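Local coordinates for protein crustacyanin-C1 subunit (PDB 1I4U) that binds the carotenoid astaxanthin as part of the oligomeric lipocalin complex that gives the lobster carapace its blue colour, at residues A[64-69]-A[78-83]; A[32-37]-A[51-56]. All blocks are in the same frame, centred on the assembly; numbering follows the deposited sequence.

Contact 1: A[64-69]-A[78-83]. Unlike the reference sequence in segment 64-69: E66 (reference Lys).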
loop_
_atom_site.group_PDB
_atom_site.type_symbol
_atom_site.label_atom_id
_atom_site.label_comp_id
_atom_site.label_asym_id
_atom_site.label_seq_id
_atom_site.Cartn_x
_atom_site.Cartn_y
_atom_site.Cartn_z
ATOM N N VAL A 64 -6.835 -6.490 -15.482
ATOM C CA VAL A 64 -8.019 -6.125 -14.775
ATOM C C VAL A 64 -8.529 -7.346 -14.023
ATOM O O VAL A 64 -8.559 -8.458 -14.556
ATOM C CB VAL A 64 -9.103 -5.641 -15.765
ATOM C CG1 VAL A 64 -10.419 -5.386 -15.087
ATOM C CG2 VAL A 64 -8.513 -4.401 -16.473
ATOM N N ILE A 65 -8.869 -7.180 -12.763
ATOM C CA ILE A 65 -9.143 -8.292 -11.871
ATOM C C ILE A 65 -10.538 -8.138 -11.318
ATOM O O ILE A 65 -10.877 -7.057 -10.855
ATOM C CB ILE A 65 -8.176 -8.409 -10.671
ATOM C CG1 ILE A 65 -6.733 -8.343 -11.094
ATOM C CG2 ILE A 65 -8.466 -9.682 -9.892
ATOM C CD1 ILE A 65 -5.747 -8.179 -9.976
ATOM N N GLU A 66 -11.302 -9.229 -11.323
ATOM C CA GLU A 66 -12.512 -9.329 -10.532
ATOM C C GLU A 66 -12.250 -10.451 -9.515
ATOM O O GLU A 66 -12.076 -11.606 -9.878
ATOM C CB GLU A 66 -13.754 -9.623 -11.386
ATOM C CG GLU A 66 -14.046 -8.512 -12.381
ATOM C CD GLU A 66 -15.267 -8.752 -13.206
ATOM O OE1 GLU A 66 -16.090 -7.842 -13.189
ATOM O OE2 GLU A 66 -15.218 -9.835 -13.770
ATOM N N SER A 67 -12.193 -10.079 -8.234
ATOM C CA SER A 67 -11.983 -10.995 -7.154
ATOM C C SER A 67 -13.299 -11.164 -6.402
ATOM O O SER A 67 -13.919 -10.184 -6.008
ATOM C CB SER A 67 -10.903 -10.504 -6.191
ATOM O OG SER A 67 -9.629 -10.524 -6.791
ATOM N N THR A 68 -13.751 -12.413 -6.234
ATOM C CA THR A 68 -15.050 -12.666 -5.651
ATOM C C THR A 68 -14.924 -13.790 -4.623
ATOM O O THR A 68 -13.986 -14.579 -4.587
ATOM C CB THR A 68 -16.099 -13.064 -6.724
ATOM O OG1 THR A 68 -15.672 -14.289 -7.329
ATOM C CG2 THR A 68 -16.286 -11.953 -7.739
ATOM N N GLY A 69 -15.958 -13.875 -3.791
ATOM C CA GLY A 69 -16.055 -14.959 -2.800
ATOM C C GLY A 69 -17.000 -14.496 -1.684
ATOM O O GLY A 69 -17.865 -13.645 -1.939
ATOM N N LYS A 78 -17.601 -8.782 -4.321
ATOM C CA LYS A 78 -16.757 -8.581 -5.479
ATOM C C LYS A 78 -15.860 -7.375 -5.227
ATOM O O LYS A 78 -16.395 -6.343 -4.799
ATOM C CB LYS A 78 -17.521 -8.337 -6.778
ATOM C CG LYS A 78 -16.715 -8.052 -8.032
ATOM C CD LYS A 78 -17.586 -7.946 -9.260
ATOM C CE LYS A 78 -17.685 -6.507 -9.677
ATOM N NZ LYS A 78 -18.672 -6.319 -10.785
ATOM N N ARG A 79 -14.591 -7.560 -5.520
ATOM C CA ARG A 79 -13.604 -6.509 -5.448
ATOM C C ARG A 79 -12.956 -6.332 -6.802
ATOM O O ARG A 79 -12.540 -7.285 -7.411
ATOM C CB ARG A 79 -12.514 -6.855 -4.445
ATOM C CG ARG A 79 -13.124 -6.990 -3.069
ATOM C CD ARG A 79 -12.018 -7.239 -2.085
ATOM N NE ARG A 79 -11.342 -5.920 -1.889
ATOM C CZ ARG A 79 -10.123 -5.943 -1.300
ATOM N NH1 ARG A 79 -9.515 -7.062 -0.885
ATOM N NH2 ARG A 79 -9.497 -4.802 -1.111
ATOM N N ASN A 80 -12.862 -5.077 -7.262
ATOM C CA ASN A 80 -12.179 -4.708 -8.510
ATOM C C ASN A 80 -10.712 -4.375 -8.254
ATOM O O ASN A 80 -10.423 -3.553 -7.379
ATOM C CB ASN A 80 -12.843 -3.503 -9.149
ATOM C CG ASN A 80 -14.274 -3.778 -9.572
ATOM O OD1 ASN A 80 -14.506 -4.706 -10.346
ATOM N ND2 ASN A 80 -15.228 -3.008 -9.093
ATOM N N GLY A 81 -9.859 -5.067 -8.987
ATOM C CA GLY A 81 -8.430 -4.908 -8.845
ATOM C C GLY A 81 -7.752 -4.693 -10.159
ATOM O O GLY A 81 -8.337 -4.817 -11.248
ATOM N N LYS A 82 -6.460 -4.328 -10.090
ATOM C CA LYS A 82 -5.578 -4.203 -11.229
ATOM C C LYS A 82 -4.203 -4.734 -10.867
ATOM O O LYS A 82 -3.803 -4.647 -9.711
ATOM C CB LYS A 82 -5.391 -2.746 -11.674
ATOM C CG LYS A 82 -6.608 -2.082 -12.251
ATOM C CD LYS A 82 -6.345 -0.600 -12.462
ATOM C CE LYS A 82 -7.555 0.033 -13.098
ATOM N NZ LYS A 82 -7.427 0.014 -14.558
ATOM N N LEU A 83 -3.509 -5.261 -11.876
ATOM C CA LEU A 83 -2.112 -5.640 -11.699
ATOM C C LEU A 83 -1.351 -4.953 -12.827
ATOM O O LEU A 83 -1.662 -5.177 -13.981
ATOM C CB LEU A 83 -2.053 -7.141 -11.668
ATOM C CG LEU A 83 -0.821 -7.896 -11.302
ATOM C CD1 LEU A 83 -0.481 -7.713 -9.844
ATOM C CD2 LEU A 83 -1.011 -9.376 -11.567
HETATM O O HOH W 1 -12.679 -5.249 -12.192
#
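I65 lays its side chain over the backbone of the facing strand: CB sits 3.6 Å from G81 O, and the terminal methyl CD1 reaches on over the peptide between K82 and L83, 3.9 Å from K82 C. With CG1 anti to its own carbonyl carbon (chi1 -50°), that branch lies 3.9 Å from G81 C and carries CD1 on to K82. G81 presents bare backbone beneath this isoleucine, where a beta-carbon would come within 3.4 Å of I65 CB. Four backbone hydrogen bonds join the antiparallel strands in the hydrogen-bonded pairs I65 with G81 and S67 with R79, R79 N reaching S67 O at 2.8 Å. The two strands are neighbours in the up-and-down antiparallel barrel of the lipocalin fold, and I65 also packs against I95 and Y97 of strand 93-97. S67, on the same face, hydrogen-bonds through OG to N54 and Y97. On the other face, E66, T68, K78 and N80 lie together. The side chain of K78 crosses that of T68, CG lying 3.9 Å from T68 CG2, then bends at chi3 (107°). Its NZ is held chiefly by the C-terminal carboxylate of L181, and E66 OE1 stands 3.8 Å from NZ in a long salt bridge. A water donates to both I65 O and N80 OD1, at 2.7 Å from the latter, while N80 ND2 is held by E98.

Contact 2: A[32-37]-A[51-56]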
loop_
_atom_site.group_PDB
_atom_site.type_symbol
_atom_site.label_atom_id
_atom_site.label_comp_id
_atom_site.label_asym_id
_atom_site.label_seq_id
_atom_site.Cartn_x
_atom_site.Cartn_y
_atom_site.Cartn_z
ATOM N N ALA A 32 -3.405 -14.975 -17.452
ATOM C CA ALA A 32 -4.800 -14.486 -17.361
ATOM C C ALA A 32 -5.746 -15.666 -17.102
ATOM O O ALA A 32 -5.355 -16.818 -17.041
ATOM C CB ALA A 32 -5.171 -13.708 -18.576
ATOM N N GLY A 33 -7.011 -15.339 -16.907
ATOM C CA GLY A 33 -8.031 -16.322 -16.631
ATOM C C GLY A 33 -8.287 -16.381 -15.119
ATOM O O GLY A 33 -8.031 -15.434 -14.345
ATOM N N VAL A 34 -8.801 -17.531 -14.705
ATOM C CA VAL A 34 -9.302 -17.703 -13.337
ATOM C C VAL A 34 -8.292 -18.429 -12.487
ATOM O O VAL A 34 -7.800 -19.496 -12.867
ATOM C CB VAL A 34 -10.655 -18.440 -13.373
ATOM C CG1 VAL A 34 -11.156 -18.695 -11.947
ATOM C CG2 VAL A 34 -11.660 -17.625 -14.168
ATOM N N TRP A 35 -7.992 -17.835 -11.338
ATOM C CA TRP A 35 -7.144 -18.442 -10.318
ATOM C C TRP A 35 -7.882 -18.486 -8.973
ATOM O O TRP A 35 -8.453 -17.471 -8.558
ATOM C CB TRP A 35 -5.899 -17.619 -10.100
ATOM C CG TRP A 35 -4.829 -17.622 -11.147
ATOM C CD1 TRP A 35 -4.623 -16.633 -12.064
ATOM C CD2 TRP A 35 -3.834 -18.601 -11.378
ATOM N NE1 TRP A 35 -3.543 -16.954 -12.856
ATOM C CE2 TRP A 35 -3.038 -18.163 -12.460
ATOM C CE3 TRP A 35 -3.550 -19.823 -10.765
ATOM C CZ2 TRP A 35 -1.948 -18.893 -12.967
ATOM C CZ3 TRP A 35 -2.493 -20.552 -11.238
ATOM C CH2 TRP A 35 -1.720 -20.089 -12.325
ATOM N N TYR A 36 -7.858 -19.600 -8.304
ATOM C CA TYR A 36 -8.448 -19.748 -6.989
ATOM C C TYR A 36 -7.360 -19.618 -5.938
ATOM O O TYR A 36 -6.247 -20.100 -6.099
ATOM C CB TYR A 36 -9.096 -21.138 -6.864
ATOM C CG TYR A 36 -10.185 -21.365 -7.893
ATOM C CD1 TYR A 36 -9.894 -21.876 -9.138
ATOM C CD2 TYR A 36 -11.522 -21.039 -7.627
ATOM C CE1 TYR A 36 -10.883 -22.080 -10.089
ATOM C CE2 TYR A 36 -12.502 -21.224 -8.577
ATOM C CZ TYR A 36 -12.181 -21.748 -9.824
ATOM O OH TYR A 36 -13.149 -21.941 -10.756
ATOM N N GLN A 37 -7.663 -18.966 -4.820
ATOM C CA GLN A 37 -6.683 -18.856 -3.739
ATOM C C GLN A 37 -6.737 -20.122 -2.920
ATOM O O GLN A 37 -7.708 -20.333 -2.185
ATOM C CB GLN A 37 -7.014 -17.650 -2.869
ATOM C CG GLN A 37 -6.008 -17.440 -1.709
ATOM C CD GLN A 37 -6.522 -16.287 -0.886
ATOM O OE1 GLN A 37 -6.353 -15.088 -1.116
ATOM N NE2 GLN A 37 -7.296 -16.424 0.137
ATOM N N CYS A 51 -13.893 -19.007 -0.707
ATOM C CA CYS A 51 -14.275 -19.216 -2.108
ATOM C C CYS A 51 -13.601 -18.216 -3.021
ATOM O O CYS A 51 -14.133 -17.856 -4.062
ATOM C CB CYS A 51 -15.808 -19.163 -2.273
ATOM S SG CYS A 51 -16.659 -20.395 -1.256
ATOM N N VAL A 52 -12.411 -17.777 -2.631
ATOM C CA VAL A 52 -11.709 -16.671 -3.288
ATOM C C VAL A 52 -11.329 -17.043 -4.708
ATOM O O VAL A 52 -10.539 -17.981 -4.920
ATOM C CB VAL A 52 -10.472 -16.291 -2.482
ATOM C CG1 VAL A 52 -9.733 -15.173 -3.182
ATOM C CG2 VAL A 52 -10.830 -15.913 -1.032
ATOM N N ARG A 53 -11.901 -16.323 -5.655
ATOM C CA ARG A 53 -11.830 -16.586 -7.071
ATOM C C ARG A 53 -11.384 -15.288 -7.755
ATOM O O ARG A 53 -12.081 -14.297 -7.677
ATOM C CB ARG A 53 -13.181 -17.010 -7.600
ATOM C CG ARG A 53 -13.287 -17.335 -9.057
ATOM C CD ARG A 53 -14.737 -17.557 -9.483
ATOM N NE ARG A 53 -14.932 -18.008 -10.844
ATOM C CZ ARG A 53 -14.957 -17.259 -11.930
ATOM N NH1 ARG A 53 -14.777 -15.942 -11.810
ATOM N NH2 ARG A 53 -15.158 -17.830 -13.114
ATOM N N ASN A 54 -10.231 -15.333 -8.392
ATOM C CA ASN A 54 -9.619 -14.136 -8.993
ATOM C C ASN A 54 -9.596 -14.326 -10.508
ATOM O O ASN A 54 -8.924 -15.182 -11.026
ATOM C CB ASN A 54 -8.230 -13.900 -8.447
ATOM C CG ASN A 54 -8.152 -13.838 -6.947
ATOM O OD1 ASN A 54 -8.839 -13.003 -6.376
ATOM N ND2 ASN A 54 -7.379 -14.734 -6.313
ATOM N N GLU A 55 -10.396 -13.489 -11.178
ATOM C CA GLU A 55 -10.542 -13.549 -12.632
ATOM C C GLU A 55 -9.718 -12.398 -13.223
ATOM O O GLU A 55 -9.983 -11.243 -12.930
ATOM C CB GLU A 55 -12.019 -13.486 -13.033
ATOM C CG GLU A 55 -12.214 -13.677 -14.511
ATOM C CD GLU A 55 -13.687 -13.775 -14.856
ATOM O OE1 GLU A 55 -14.565 -13.990 -14.009
ATOM O OE2 GLU A 55 -13.935 -13.560 -16.041
ATOM N N TYR A 56 -8.726 -12.749 -14.012
ATOM C CA TYR A 56 -7.810 -11.805 -14.600
ATOM C C TYR A 56 -8.017 -11.662 -16.118
ATOM O O TYR A 56 -8.076 -12.670 -16.844
ATOM C CB TYR A 56 -6.380 -12.289 -14.401
ATOM C CG TYR A 56 -5.874 -12.237 -12.979
ATOM C CD1 TYR A 56 -6.595 -11.962 -11.835
ATOM C CD2 TYR A 56 -4.542 -12.430 -12.752
ATOM C CE1 TYR A 56 -6.138 -11.902 -10.566
ATOM C CE2 TYR A 56 -4.097 -12.366 -11.455
ATOM C CZ TYR A 56 -4.820 -12.134 -10.365
ATOM O OH TYR A 56 -4.225 -12.063 -9.130
HETATM O O HOH W 2 -15.494 -20.714 -11.266
#
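Strands 33-37 and 52-56 run antiparallel, their axes 4.6 Å apart at closest approach, and five backbone hydrogen bonds join them from G33-Y56 to Q37-V52. On one face the indole of W35 turns an edge toward the ring of Y56, an edge-to-face pair with planes at 60° and W35 CD1 off-centre over the tyrosine face. W35 NE1 is taken by Y31 O. N54 CB lies 3.6 Å from W35 O, its amide OD1 bonded to S67. At the far end Q37 CB packs on V52 CG1 at 3.7 Å. On the opposite face R53 keeps CG anti to the backbone N (chi1 -179°), which sets CG against Y36 CE2. V34 covers one face of its guanidinium, CG2 being 3.7 Å from NH2. In the guanidinium plane NH1 bonds E55 OE1 at 2.9 Å, and NE donates to a water that also hydrogen-bonds Y36 OH. An alanine in place of R53 would probably leave the E55 carboxylate without this mate and open a gap beside V34 and Y36. In this lipocalin barrel the W35-Y56 face is thus joined by ring contact, the R53 face mainly by a charge pair and a water that hold the guanidinium at its edge.

Contacts 1 and 2 are successive antiparallel pairings in one curved sheet, contact 2 closing before contact 1 opens along the chain. Strands 52-58 and 63-68 are themselves neighbours, so the four segments form a continuous run on the same side of the chain's centre. E55 N bonds E66 O between them, a side-chain hydrogen bond also joins them, and I65 CG2 packs on Y56 CE1. Both contacts are partly buried, contact 2 slightly more so, with six buried residues against five and none exposed. In contact 1 V64 is exposed and K82 touches F88 of the second subunit; contact 2 is touched by no other chain. Its side chains are richer in aromatic groups and its salt bridge is tight and within one strand, whereas that of contact 1 spans two strands and is long.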